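Local coordinates for dihydrodipicolinate synthase family protein (Sinorhizobium meliloti, PDB 4DNH), which is of unknown function but adopts a TIM-barrel fold and probably belongs with dihydrodipicolinate synthase-like proteins, at residues His208-Glu220 with Leu233-Pro247. Residues are numbered along the deposited sequence; the frame is centred on the assembly and turned at random.
Sequences HMAAMKTCLDVLE and LLSKEKEIVMRRQLP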
loop_
_atom_site.group_PDB
_atom_site.type_symbol
_atom_site.label_atom_id
_atom_site.label_comp_id
_atom_site.label_asym_id
_atom_site.label_seq_id
_atom_site.Cartn_x
_atom_site.Cartn_y
_atom_site.Cartn_z
ATOM N N HIS A 208 4.159 -18.631 -10.842
ATOM C CA HIS A 208 4.920 -17.656 -10.057
ATOM C C HIS A 208 6.358 -18.033 -9.781
ATOM O O HIS A 208 7.206 -17.161 -9.608
ATOM C CB HIS A 208 4.185 -17.315 -8.760
ATOM C CG HIS A 208 2.897 -16.556 -8.975
ATOM N ND1 HIS A 208 1.784 -16.797 -8.258
ATOM C CD2 HIS A 208 2.570 -15.535 -9.873
ATOM C CE1 HIS A 208 0.796 -15.968 -8.662
ATOM N NE2 HIS A 208 1.279 -15.198 -9.652
HETATM N N MSE A 209 6.649 -19.330 -9.749
HETATM C CA MSE A 209 8.007 -19.822 -9.470
HETATM C C MSE A 209 8.911 -19.647 -10.660
HETATM O O MSE A 209 10.127 -19.516 -10.514
HETATM C CB MSE A 209 7.996 -21.304 -9.074
HETATM C CG MSE A 209 7.469 -21.558 -7.656
HETATM SE SE MSE A 209 8.321 -20.401 -6.289
HETATM C CE MSE A 209 10.125 -21.213 -6.288
ATOM N N ALA A 210 8.323 -19.651 -11.848
ATOM C CA ALA A 210 9.084 -19.510 -13.078
ATOM C C ALA A 210 9.202 -18.039 -13.461
ATOM O O ALA A 210 10.225 -17.609 -13.972
ATOM C CB ALA A 210 8.441 -20.325 -14.194
ATOM N N ALA A 211 8.147 -17.274 -13.200
ATOM C CA ALA A 211 8.178 -15.821 -13.343
ATOM C C ALA A 211 9.243 -15.185 -12.424
ATOM O O ALA A 211 9.920 -14.231 -12.815
ATOM C CB ALA A 211 6.801 -15.240 -13.071
HETATM N N MSE A 212 9.390 -15.733 -11.218
HETATM C CA MSE A 212 10.441 -15.333 -10.285
HETATM C C MSE A 212 11.808 -15.340 -10.925
HETATM O O MSE A 212 12.570 -14.388 -10.759
HETATM C CB MSE A 212 10.421 -16.297 -9.110
HETATM C CG MSE A 212 10.662 -15.552 -7.806
HETATM SE SE MSE A 212 11.143 -16.784 -6.341
HETATM C CE MSE A 212 12.625 -17.773 -7.190
ATOM N N LYS A 213 12.122 -16.406 -11.666
ATOM C CA LYS A 213 13.404 -16.561 -12.382
ATOM C C LYS A 213 13.720 -15.368 -13.292
ATOM O O LYS A 213 14.822 -14.829 -13.260
ATOM C CB LYS A 213 13.380 -17.857 -13.209
ATOM C CG LYS A 213 14.733 -18.361 -13.702
ATOM C CD LYS A 213 14.550 -19.283 -14.904
ATOM C CE LYS A 213 15.176 -20.659 -14.690
ATOM N NZ LYS A 213 16.667 -20.652 -14.624
ATOM N N THR A 214 12.738 -14.971 -14.098
ATOM C CA THR A 214 12.872 -13.845 -15.011
ATOM C C THR A 214 13.070 -12.558 -14.224
ATOM O O THR A 214 13.858 -11.697 -14.620
ATOM C CB THR A 214 11.614 -13.683 -15.884
ATOM O OG1 THR A 214 11.168 -14.966 -16.327
ATOM C CG2 THR A 214 11.892 -12.811 -17.099
ATOM N N CYS A 215 12.346 -12.438 -13.114
ATOM C CA CYS A 215 12.381 -11.248 -12.275
ATOM C C CYS A 215 13.747 -11.087 -11.613
ATOM O O CYS A 215 14.334 -9.997 -11.639
ATOM C CB CYS A 215 11.291 -11.321 -11.214
ATOM S SG CYS A 215 11.187 -9.832 -10.211
ATOM N N LEU A 216 14.243 -12.184 -11.039
ATOM C CA LEU A 216 15.578 -12.235 -10.466
ATOM C C LEU A 216 16.654 -11.853 -11.484
ATOM O O LEU A 216 17.571 -11.097 -11.160
ATOM C CB LEU A 216 15.865 -13.621 -9.866
ATOM C CG LEU A 216 15.217 -13.932 -8.509
ATOM C CD1 LEU A 216 15.510 -15.354 -8.061
ATOM C CD2 LEU A 216 15.657 -12.935 -7.436
ATOM N N ASP A 217 16.522 -12.359 -12.710
ATOM C CA ASP A 217 17.476 -12.078 -13.790
ATOM C C ASP A 217 17.605 -10.574 -14.097
ATOM O O ASP A 217 18.710 -10.070 -14.306
ATOM C CB ASP A 217 17.117 -12.875 -15.059
ATOM C CG ASP A 217 17.550 -14.344 -14.987
ATOM O OD1 ASP A 217 18.309 -14.732 -14.066
ATOM O OD2 ASP A 217 17.142 -15.124 -15.872
ATOM N N VAL A 218 16.475 -9.867 -14.107
ATOM C CA VAL A 218 16.454 -8.415 -14.305
ATOM C C VAL A 218 17.227 -7.682 -13.203
ATOM O O VAL A 218 18.074 -6.836 -13.500
ATOM C CB VAL A 218 15.009 -7.871 -14.371
ATOM C CG1 VAL A 218 15.021 -6.359 -14.497
ATOM C CG2 VAL A 218 14.240 -8.494 -15.530
ATOM N N LEU A 219 16.940 -8.025 -11.943
ATOM C CA LEU A 219 17.603 -7.425 -10.775
ATOM C C LEU A 219 19.111 -7.675 -10.752
ATOM O O LEU A 219 19.873 -6.795 -10.346
ATOM C CB LEU A 219 17.004 -7.942 -9.466
ATOM C CG LEU A 219 15.496 -8.149 -9.327
ATOM C CD1 LEU A 219 15.186 -8.866 -8.023
ATOM C CD2 LEU A 219 14.739 -6.833 -9.403
ATOM N N GLU A 220 19.538 -8.875 -11.160
ATOM C CA GLU A 220 20.969 -9.150 -11.326
ATOM C C GLU A 220 21.555 -8.205 -12.379
ATOM O O GLU A 220 22.545 -7.517 -12.120
ATOM C CB GLU A 220 21.225 -10.616 -11.699
ATOM C CG GLU A 220 21.349 -11.562 -10.508
ATOM C CD GLU A 220 21.366 -13.038 -10.901
ATOM O OE1 GLU A 220 21.769 -13.366 -12.041
ATOM O OE2 GLU A 220 20.980 -13.885 -10.062
ATOM N N LEU A 233 2.224 -10.798 -3.739
ATOM C CA LEU A 233 1.644 -12.051 -4.198
ATOM C C LEU A 233 0.912 -12.757 -3.071
ATOM O O LEU A 233 0.254 -13.769 -3.290
ATOM C CB LEU A 233 2.748 -12.977 -4.691
ATOM C CG LEU A 233 3.601 -12.566 -5.880
ATOM C CD1 LEU A 233 4.389 -13.786 -6.322
ATOM C CD2 LEU A 233 2.734 -12.055 -7.020
ATOM N N LEU A 234 1.062 -12.232 -1.859
ATOM C CA LEU A 234 0.524 -12.839 -0.634
ATOM C C LEU A 234 0.830 -14.342 -0.497
ATOM O O LEU A 234 0.013 -15.119 0.001
ATOM C CB LEU A 234 -0.972 -12.555 -0.492
ATOM C CG LEU A 234 -1.477 -11.113 -0.540
ATOM C CD1 LEU A 234 -2.930 -11.098 -0.106
ATOM C CD2 LEU A 234 -0.657 -10.167 0.335
ATOM N N SER A 235 2.015 -14.729 -0.962
ATOM C CA SER A 235 2.514 -16.091 -0.853
ATOM C C SER A 235 3.810 -15.973 -0.068
ATOM O O SER A 235 4.866 -15.688 -0.629
ATOM C CB SER A 235 2.772 -16.675 -2.247
ATOM O OG SER A 235 2.594 -18.090 -2.282
ATOM N N LYS A 236 3.707 -16.164 1.243
ATOM C CA LYS A 236 4.823 -15.983 2.171
ATOM C C LYS A 236 6.057 -16.866 1.853
ATOM O O LYS A 236 7.203 -16.404 1.959
ATOM C CB LYS A 236 4.316 -16.161 3.607
ATOM C CG LYS A 236 5.322 -16.676 4.613
ATOM C CD LYS A 236 4.597 -17.285 5.794
ATOM C CE LYS A 236 5.246 -18.601 6.185
ATOM N NZ LYS A 236 4.562 -19.232 7.346
ATOM N N GLU A 237 5.833 -18.116 1.443
ATOM C CA GLU A 237 6.958 -18.968 1.042
ATOM C C GLU A 237 7.688 -18.418 -0.184
ATOM O O GLU A 237 8.896 -18.602 -0.318
ATOM C CB GLU A 237 6.570 -20.450 0.845
ATOM C CG GLU A 237 5.166 -20.701 0.312
ATOM C CD GLU A 237 5.031 -20.592 -1.203
ATOM O OE1 GLU A 237 4.324 -19.670 -1.667
ATOM O OE2 GLU A 237 5.609 -21.427 -1.931
ATOM N N LYS A 238 6.962 -17.734 -1.060
ATOM C CA LYS A 238 7.565 -17.229 -2.281
ATOM C C LYS A 238 8.503 -16.052 -2.011
ATOM O O LYS A 238 9.524 -15.908 -2.694
ATOM C CB LYS A 238 6.508 -16.901 -3.336
ATOM C CG LYS A 238 6.080 -18.117 -4.157
ATOM C CD LYS A 238 4.838 -17.849 -4.996
ATOM C CE LYS A 238 4.198 -19.143 -5.469
ATOM N NZ LYS A 238 3.555 -19.893 -4.353
ATOM N N GLU A 239 8.177 -15.254 -0.992
ATOM C CA GLU A 239 9.008 -14.131 -0.575
ATOM C C GLU A 239 10.324 -14.599 0.080
ATOM O O GLU A 239 11.410 -14.091 -0.239
ATOM C CB GLU A 239 8.230 -13.197 0.370
ATOM C CG GLU A 239 8.940 -11.885 0.643
ATOM C CD GLU A 239 8.165 -10.907 1.526
ATOM O OE1 GLU A 239 6.914 -10.885 1.476
ATOM O OE2 GLU A 239 8.819 -10.134 2.264
ATOM N N ILE A 240 10.212 -15.559 0.996
ATOM C CA ILE A 240 11.356 -16.069 1.740
ATOM C C ILE A 240 12.357 -16.672 0.770
ATOM O O ILE A 240 13.558 -16.401 0.868
ATOM C CB ILE A 240 10.929 -17.074 2.835
ATOM C CG1 ILE A 240 10.168 -16.321 3.949
ATOM C CG2 ILE A 240 12.135 -17.816 3.393
ATOM C CD1 ILE A 240 9.537 -17.186 5.020
ATOM N N VAL A 241 11.851 -17.443 -0.194
ATOM C CA VAL A 241 12.703 -18.052 -1.217
ATOM C C VAL A 241 13.367 -16.997 -2.097
ATOM O O VAL A 241 14.476 -17.201 -2.591
ATOM C CB VAL A 241 11.945 -19.106 -2.070
ATOM C CG1 VAL A 241 12.766 -19.558 -3.276
ATOM C CG2 VAL A 241 11.562 -20.313 -1.216
HETATM N N MSE A 242 12.715 -15.856 -2.263
HETATM C CA MSE A 242 13.235 -14.847 -3.172
HETATM C C MSE A 242 14.222 -13.936 -2.517
HETATM O O MSE A 242 15.228 -13.573 -3.129
HETATM C CB MSE A 242 12.106 -14.045 -3.779
HETATM C CG MSE A 242 12.614 -13.504 -5.102
HETATM SE SE MSE A 242 11.248 -12.264 -5.749
HETATM C CE MSE A 242 11.986 -12.026 -7.560
ATOM N N ARG A 243 13.961 -13.570 -1.267
ATOM C CA ARG A 243 14.855 -12.667 -0.543
ATOM C C ARG A 243 16.242 -13.264 -0.240
ATOM O O ARG A 243 17.173 -12.536 0.108
ATOM C CB ARG A 243 14.184 -12.140 0.727
ATOM C CG ARG A 243 13.959 -13.171 1.813
ATOM C CD ARG A 243 13.385 -12.503 3.043
ATOM N NE ARG A 243 13.166 -13.479 4.098
ATOM C CZ ARG A 243 12.457 -13.269 5.207
ATOM N NH1 ARG A 243 11.875 -12.099 5.434
ATOM N NH2 ARG A 243 12.323 -14.252 6.092
ATOM N N ARG A 244 16.367 -14.581 -0.388
ATOM C CA ARG A 244 17.634 -15.300 -0.171
ATOM C C ARG A 244 18.498 -15.348 -1.437
ATOM O O ARG A 244 19.719 -15.516 -1.357
ATOM C CB ARG A 244 17.370 -16.710 0.372
ATOM C CG ARG A 244 16.788 -16.720 1.784
ATOM C CD ARG A 244 16.183 -18.075 2.173
ATOM N NE ARG A 244 15.663 -18.046 3.543
ATOM C CZ ARG A 244 15.332 -19.113 4.266
ATOM N NH1 ARG A 244 15.466 -20.340 3.778
ATOM N NH2 ARG A 244 14.876 -18.948 5.498
ATOM N N GLN A 245 17.854 -15.176 -2.591
ATOM C CA GLN A 245 18.524 -15.189 -3.891
ATOM C C GLN A 245 18.813 -13.784 -4.416
ATOM O O GLN A 245 19.381 -13.632 -5.496
ATOM C CB GLN A 245 17.683 -15.942 -4.924
ATOM C CG GLN A 245 17.291 -17.350 -4.524
ATOM C CD GLN A 245 16.822 -18.170 -5.707
ATOM O OE1 GLN A 245 15.659 -18.571 -5.778
ATOM N NE2 GLN A 245 17.723 -18.413 -6.654
ATOM N N LEU A 246 18.405 -12.772 -3.655
ATOM C CA LEU A 246 18.609 -11.357 -3.999
ATOM C C LEU A 246 20.091 -10.917 -3.991
ATOM O O LEU A 246 20.830 -11.269 -3.071
ATOM C CB LEU A 246 17.791 -10.483 -3.035
ATOM C CG LEU A 246 16.523 -9.721 -3.473
ATOM C CD1 LEU A 246 15.704 -10.405 -4.555
ATOM C CD2 LEU A 246 15.656 -9.412 -2.261
ATOM N N PRO A 247 20.521 -10.131 -5.006
ATOM C CA PRO A 247 21.904 -9.602 -5.083
ATOM C C PRO A 247 22.265 -8.657 -3.941
ATOM O O PRO A 247 21.383 -8.053 -3.340
ATOM C CB PRO A 247 21.915 -8.808 -6.399
ATOM C CG PRO A 247 20.712 -9.263 -7.163
ATOM C CD PRO A 247 19.693 -9.668 -6.138
#
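Selenomethionines Met212 and Met242 lie side by side, their chains running opposite ways, where two neighbouring helices on the outside of a TIM barrel meet. Helices 208-220 and 236-243 run in the same general sense, 29° apart with axes 11.4 Å distant, as expected of consecutive helices in a (beta/alpha)8 barrel; strand 226-232 lies between them in the chain. The packing is largely apolar. Met242 sets its CG anti to the backbone N (chi1 -155°) and stays extended beyond it, a straight reach that carries CE to 3.5 Å from Cys215 SG and into contact with Met212 CG and Leu216 CD2. Beneath this group lies Ile229 of strand 226-232, touched by Cys215, Leu219 and Met242. Further along, Leu246 CD1 rests 3.8 Å from Leu219 CD1 and equally near Leu216 CD2, while Pro247 CG meets the CG of Glu220. Gln245 lies roughly perpendicular to both Met212 and Leu216, its OE1 3.4 Å from Met212 CE.

At the other end Lys238 CE and CD pack on His208 CB, while its CG touches Met209 SE from another side. The lysine chain bends at the last torsion (chi4 71°), and NZ forms a salt bridge with Glu237 OE1, on that oxygen's syn side. With an alanine here, Glu237 would probably be left without this charged mate, and His208 CB and Met209 SE without the aliphatic chain packed on them. The imidazole itself is hydrogen-bonded through NE2 to Glu193 OE1, and Leu233 CD1 sits over one ring face, displaced from the ring centre and 4.1 Å from His208 CG.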